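Local coordinates for yeast glycogen phosphorylase (PDB 1YGP), which is a glycogen phosphorylase, a pyridoxal-5'-phosphate-containing carbohydrate phosphorylase of the GT-B clan built as a two-chain assembly, at residues V230-Y235 with G421-R426. Sequence-based numbering, arbitrary orientation.
Sequences VTFYGY and GHLLPR
Tyr-233 keeps its CG anti to its own carbonyl carbon (chi1 -57°), while Leu-423 and His-422 hold theirs anti to the backbone N; together these torsions bring a leucine methyl and an imidazole up to one phenol ring. The site belongs to the GT-B fold of the phosphorylases: the end of strand 221-232, outermost in the nine-strand sheet that includes 361-366, meets the break between helix 417-423 and helix 425-445. Leu-423 CD2 sits over a face of the Tyr-233 ring, 3.7 Å from the centroid, in a CH-pi contact displaced toward the CE1–CZ side of the ring. His-422 crosses the same ring obliquely, the two planes turned 55° from each other, with Tyr-233 CD1 over the imidazole face. Farther out, Tyr-233 OH hydrogen-bonds to Lys-330 NZ on helix 322-350, so the phenol has a polar partner at its tip and Leu-423 over one face.

The backbones meet too. Tyr-233 N donates to Leu-423 O at 3.0 Å, a carbonyl at the C-terminal end of the first helix. Beside it, Tyr-233 CA makes a CA-H...O contact of 3.5 Å with His-422 O. The chain at Tyr-233 is thus held against two successive carbonyls of the helix end.

Leu-423 CD2 has a second neighbour, Phe-232 CB, at 3.9 Å; these two side chains run side by side, pointing the same way. Leu-424, the N-cap residue of the next helix, reaches Phe-232 more loosely through CD2 and packs on Leu-372 and Tyr-333. Further along, Pro-425, which also touches Trp-251 and whose CB points toward segment 230-235, sets CG 3.4 Å from Gly-234 O.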
ATOM      1  N   VAL A 230      -2.122  -3.825  21.365  1.00  8.44           N
ATOM      2  CA  VAL A 230      -3.511  -3.915  21.795  1.00  4.44           C
ATOM      3  C   VAL A 230      -3.711  -5.402  22.028  1.00  9.12           C
ATOM      4  O   VAL A 230      -3.236  -6.213  21.230  1.00 14.39           O
ATOM      5  CB  VAL A 230      -4.434  -3.374  20.670  1.00  2.07           C
ATOM      6  CG1 VAL A 230      -5.880  -3.717  20.953  1.00  7.28           C
ATOM      7  CG2 VAL A 230      -4.360  -1.859  20.617  1.00  2.00           C
ATOM      8  N   THR A 231      -4.457  -5.805  23.043  1.00 11.65           N
ATOM      9  CA  THR A 231      -4.516  -7.199  23.469  1.00 12.99           C
ATOM     10  C   THR A 231      -5.920  -7.757  23.481  1.00 14.50           C
ATOM     11  O   THR A 231      -6.875  -7.046  23.820  1.00 16.88           O
ATOM     12  CB  THR A 231      -3.853  -7.232  24.871  1.00 12.12           C
ATOM     13  OG1 THR A 231      -2.479  -7.221  24.544  1.00 14.17           O
ATOM     14  CG2 THR A 231      -4.182  -8.386  25.784  1.00 12.45           C
ATOM     15  N   PHE A 232      -6.064  -9.018  23.123  1.00 12.10           N
ATOM     16  CA  PHE A 232      -7.381  -9.612  23.160  1.00 12.66           C
ATOM     17  C   PHE A 232      -7.265 -10.946  23.860  1.00 13.87           C
ATOM     18  O   PHE A 232      -6.184 -11.555  23.905  1.00 12.97           O
ATOM     19  CB  PHE A 232      -7.915  -9.827  21.764  1.00 10.45           C
ATOM     20  CG  PHE A 232      -8.070  -8.526  20.997  1.00 12.09           C
ATOM     21  CD1 PHE A 232      -9.100  -7.646  21.324  1.00  6.87           C
ATOM     22  CD2 PHE A 232      -7.170  -8.221  19.967  1.00 10.40           C
ATOM     23  CE1 PHE A 232      -9.219  -6.459  20.608  1.00 11.72           C
ATOM     24  CE2 PHE A 232      -7.305  -7.028  19.263  1.00  8.93           C
ATOM     25  CZ  PHE A 232      -8.329  -6.144  19.580  1.00  9.14           C
ATOM     26  N   TYR A 233      -8.402 -11.371  24.420  1.00 14.34           N
ATOM     27  CA  TYR A 233      -8.584 -12.638  25.109  1.00 11.40           C
ATOM     28  C   TYR A 233      -7.731 -12.622  26.357  1.00 13.37           C
ATOM     29  O   TYR A 233      -7.422 -11.556  26.901  1.00 12.44           O
ATOM     30  CB  TYR A 233      -8.187 -13.809  24.179  1.00  8.48           C
ATOM     31  CG  TYR A 233      -8.994 -13.778  22.893  1.00  9.71           C
ATOM     32  CD1 TYR A 233     -10.339 -14.126  22.910  1.00  7.29           C
ATOM     33  CD2 TYR A 233      -8.393 -13.366  21.701  1.00 11.64           C
ATOM     34  CE1 TYR A 233     -11.091 -14.064  21.743  1.00  6.96           C
ATOM     35  CE2 TYR A 233      -9.138 -13.299  20.529  1.00 10.20           C
ATOM     36  CZ  TYR A 233     -10.484 -13.655  20.569  1.00  9.96           C
ATOM     37  OH  TYR A 233     -11.231 -13.647  19.420  1.00 10.20           O
ATOM     38  N   GLY A 234      -7.350 -13.790  26.847  1.00 15.38           N
ATOM     39  CA  GLY A 234      -6.446 -13.870  27.972  1.00 19.03           C
ATOM     40  C   GLY A 234      -7.173 -14.097  29.272  1.00 19.10           C
ATOM     41  O   GLY A 234      -8.328 -14.513  29.297  1.00 21.86           O
ATOM     42  N   TYR A 235      -6.475 -13.847  30.355  1.00 20.01           N
ATOM     43  CA  TYR A 235      -7.043 -14.028  31.652  1.00 25.41           C
ATOM     44  C   TYR A 235      -6.532 -12.963  32.578  1.00 28.57           C
ATOM     45  O   TYR A 235      -5.501 -12.329  32.320  1.00 30.45           O
ATOM     46  CB  TYR A 235      -6.690 -15.399  32.212  1.00 26.70           C
ATOM     47  CG  TYR A 235      -5.241 -15.844  32.245  1.00 25.70           C
ATOM     48  CD1 TYR A 235      -4.605 -16.214  31.067  1.00 23.97           C
ATOM     49  CD2 TYR A 235      -4.597 -15.962  33.475  1.00 26.25           C
ATOM     50  CE1 TYR A 235      -3.317 -16.723  31.110  1.00 29.93           C
ATOM     51  CE2 TYR A 235      -3.305 -16.472  33.531  1.00 33.77           C
ATOM     52  CZ  TYR A 235      -2.671 -16.856  32.343  1.00 37.54           C
ATOM     53  OH  TYR A 235      -1.397 -17.407  32.388  1.00 40.15           O
ATOM     54  N   GLY A 421     -16.990 -11.189  27.780  1.00 13.17           N
ATOM     55  CA  GLY A 421     -16.115 -11.682  28.818  1.00 13.95           C
ATOM     56  C   GLY A 421     -14.896 -12.376  28.249  1.00 16.93           C
ATOM     57  O   GLY A 421     -13.760 -12.136  28.665  1.00 19.02           O
ATOM     58  N   HIS A 422     -15.145 -13.202  27.237  1.00 16.24           N
ATOM     59  CA  HIS A 422     -14.124 -14.014  26.609  1.00 15.40           C
ATOM     60  C   HIS A 422     -13.069 -13.206  25.900  1.00 15.00           C
ATOM     61  O   HIS A 422     -11.913 -13.606  25.790  1.00 13.13           O
ATOM     62  CB  HIS A 422     -14.803 -14.962  25.620  1.00 23.33           C
ATOM     63  CG  HIS A 422     -13.870 -15.738  24.704  1.00 25.62           C
ATOM     64  ND1 HIS A 422     -12.908 -16.600  25.022  1.00 28.03           N
ATOM     65  CD2 HIS A 422     -13.883 -15.598  23.336  1.00 25.87           C
ATOM     66  CE1 HIS A 422     -12.333 -16.988  23.910  1.00 29.83           C
ATOM     67  NE2 HIS A 422     -12.927 -16.376  22.908  1.00 31.08           N
ATOM     68  N   LEU A 423     -13.547 -12.145  25.285  1.00 18.53           N
ATOM     69  CA  LEU A 423     -12.700 -11.296  24.481  1.00 21.52           C
ATOM     70  C   LEU A 423     -12.030 -10.258  25.353  1.00 21.99           C
ATOM     71  O   LEU A 423     -10.884  -9.871  25.101  1.00 22.74           O
ATOM     72  CB  LEU A 423     -13.592 -10.674  23.418  1.00 23.62           C
ATOM     73  CG  LEU A 423     -13.107 -10.072  22.110  1.00 28.65           C
ATOM     74  CD1 LEU A 423     -13.233  -8.579  22.234  1.00 25.12           C
ATOM     75  CD2 LEU A 423     -11.715 -10.590  21.742  1.00 27.70           C
ATOM     76  N   LEU A 424     -12.730  -9.806  26.388  1.00 22.16           N
ATOM     77  CA  LEU A 424     -12.242  -8.759  27.254  1.00 23.16           C
ATOM     78  C   LEU A 424     -12.471  -9.114  28.738  1.00 22.55           C
ATOM     79  O   LEU A 424     -13.322  -8.483  29.387  1.00 29.64           O
ATOM     80  CB  LEU A 424     -12.959  -7.442  26.802  1.00 16.10           C
ATOM     81  CG  LEU A 424     -12.777  -6.960  25.330  1.00 11.71           C
ATOM     82  CD1 LEU A 424     -13.432  -5.626  25.090  1.00  7.41           C
ATOM     83  CD2 LEU A 424     -11.314  -6.768  25.032  1.00  7.96           C
ATOM     84  N   PRO A 425     -11.726 -10.055  29.361  1.00 16.85           N
ATOM     85  CA  PRO A 425     -11.971 -10.509  30.726  1.00 14.28           C
ATOM     86  C   PRO A 425     -11.904  -9.459  31.833  1.00 13.67           C
ATOM     87  O   PRO A 425     -12.809  -9.347  32.661  1.00 13.37           O
ATOM     88  CB  PRO A 425     -10.983 -11.642  30.914  1.00 12.61           C
ATOM     89  CG  PRO A 425      -9.981 -11.569  29.798  1.00 12.85           C
ATOM     90  CD  PRO A 425     -10.831 -10.996  28.686  1.00 16.80           C
ATOM     91  N   ARG A 426     -10.885  -8.603  31.862  1.00 14.68           N
ATOM     92  CA  ARG A 426     -10.774  -7.566  32.890  1.00 12.92           C
ATOM     93  C   ARG A 426     -11.811  -6.466  32.721  1.00 11.37           C
ATOM     94  O   ARG A 426     -12.336  -5.933  33.695  1.00 14.01           O
ATOM     95  CB  ARG A 426      -9.365  -6.962  32.840  1.00 11.90           C
ATOM     96  CG  ARG A 426      -9.069  -5.861  33.842  1.00 17.52           C
ATOM     97  CD  ARG A 426      -9.143  -6.441  35.243  1.00 22.74           C
ATOM     98  NE  ARG A 426      -8.599  -5.558  36.265  1.00 19.78           N
ATOM     99  CZ  ARG A 426      -9.317  -5.225  37.325  1.00 20.71           C
ATOM    100  NH1 ARG A 426     -10.556  -5.682  37.493  1.00 18.00           N
ATOM    101  NH2 ARG A 426      -8.783  -4.435  38.246  1.00 18.94           N
TER